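Local coordinates for putative histidine protein kinase (Rhodobacter sphaeroides, PDB 3KYJ) that probably carries, on a histidine of its Hpt domain, the phosphate that is passed to response regulators, relaying chemoreceptor signals to the flagellar motors, at residues A[30-33]-A[34-37]. Sequence-based numbering, arbitrary orientation.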
# COMPACT_ATOMS: atom_id res chain seq x y z
N SER A 30 -11.66 -3.55 -14.57
CA SER A 30 -12.86 -3.64 -13.74
C SER A 30 -13.94 -2.66 -14.23
O SER A 30 -15.13 -3.01 -14.26
CB SER A 30 -12.54 -3.35 -12.28
OG SER A 30 -11.59 -4.27 -11.78
N LEU A 31 -13.54 -1.45 -14.58
CA LEU A 31 -14.49 -0.43 -15.03
C LEU A 31 -15.12 -0.79 -16.37
O LEU A 31 -16.33 -0.63 -16.58
CB LEU A 31 -13.78 0.92 -15.11
CG LEU A 31 -13.38 1.49 -13.74
CD1 LEU A 31 -12.46 2.69 -13.92
CD2 LEU A 31 -14.62 1.88 -12.94
N LEU A 32 -14.31 -1.34 -17.28
CA LEU A 32 -14.83 -1.76 -18.58
C LEU A 32 -15.77 -2.95 -18.41
O LEU A 32 -16.76 -3.04 -19.11
CB LEU A 32 -13.70 -2.08 -19.56
CG LEU A 32 -12.90 -0.86 -20.05
CD1 LEU A 32 -11.75 -1.29 -20.90
CD2 LEU A 32 -13.77 0.15 -20.79
N ALA A 33 -15.46 -3.85 -17.49
CA ALA A 33 -16.36 -4.96 -17.20
C ALA A 33 -17.71 -4.46 -16.67
O ALA A 33 -18.76 -4.96 -17.08
CB ALA A 33 -15.70 -5.95 -16.23
N LEU A 34 -17.67 -3.43 -15.81
CA LEU A 34 -18.90 -2.86 -15.28
C LEU A 34 -19.70 -2.18 -16.39
O LEU A 34 -20.91 -2.30 -16.48
CB LEU A 34 -18.59 -1.88 -14.15
CG LEU A 34 -18.06 -2.52 -12.87
CD1 LEU A 34 -17.54 -1.45 -11.92
CD2 LEU A 34 -19.13 -3.40 -12.19
N GLN A 35 -18.99 -1.49 -17.27
CA GLN A 35 -19.65 -0.83 -18.38
C GLN A 35 -20.31 -1.83 -19.31
O GLN A 35 -21.32 -1.53 -19.93
CB GLN A 35 -18.61 0.01 -19.12
CG GLN A 35 -19.17 1.01 -20.06
CD GLN A 35 -18.08 1.88 -20.62
OE1 GLN A 35 -17.12 1.39 -21.20
NE2 GLN A 35 -18.20 3.19 -20.42
N ALA A 36 -19.76 -3.04 -19.39
CA ALA A 36 -20.32 -4.08 -20.24
C ALA A 36 -21.47 -4.85 -19.56
O ALA A 36 -22.05 -5.75 -20.16
CB ALA A 36 -19.24 -5.03 -20.67
N GLY A 37 -21.78 -4.51 -18.32
CA GLY A 37 -22.93 -5.11 -17.65
C GLY A 37 -22.61 -6.21 -16.67
O GLY A 37 -23.50 -6.94 -16.23
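Where helix 10-35 ends, the CD2 methyl of Leu32 lies alongside the side chain of Gln35, in van der Waals contact with its amide oxygen OE1 at 3.6 Å. A chi1 of -165° swings Gln35 CG away from its own N, and the chain runs on extended. Leu34 instead turns back along the helix: its CG, beside the backbone N, rests 3.3 Å from the carbonyl O of Ser30. Beneath these side chains lies the regular helical bonding, Leu34 N to Ser30 O at 3.0 Å and Gln35 N to Leu31 O at 2.9 Å. At Ala36 the regular bond persists, N to Leu32 O at 3.0 Å, but is less straight, with an N-H...O angle of 137°, and a weak second one to Ala33 O (3.2 Å) joins it. Gly37 follows with positive phi (101°), closing the C-terminal end as a Schellman motif; its N donates to Leu34 O at 3.0 Å, and this backbone would press a CB against the preceding carbonyl oxygen. Within the helical bundle of this Hpt domain, the last turn packs against two helices: Leu31, Ala33 and Leu34 meet helix 40-60 at Leu47 and His43, while Leu31, Leu32 and Gln35 touch Leu96 of helix 89-112. Side-chain packing thus joins this turn to the bundle, while main-chain bonds donated by Ala36 N and Gly37 N terminate the helix at its solvent-exposed end.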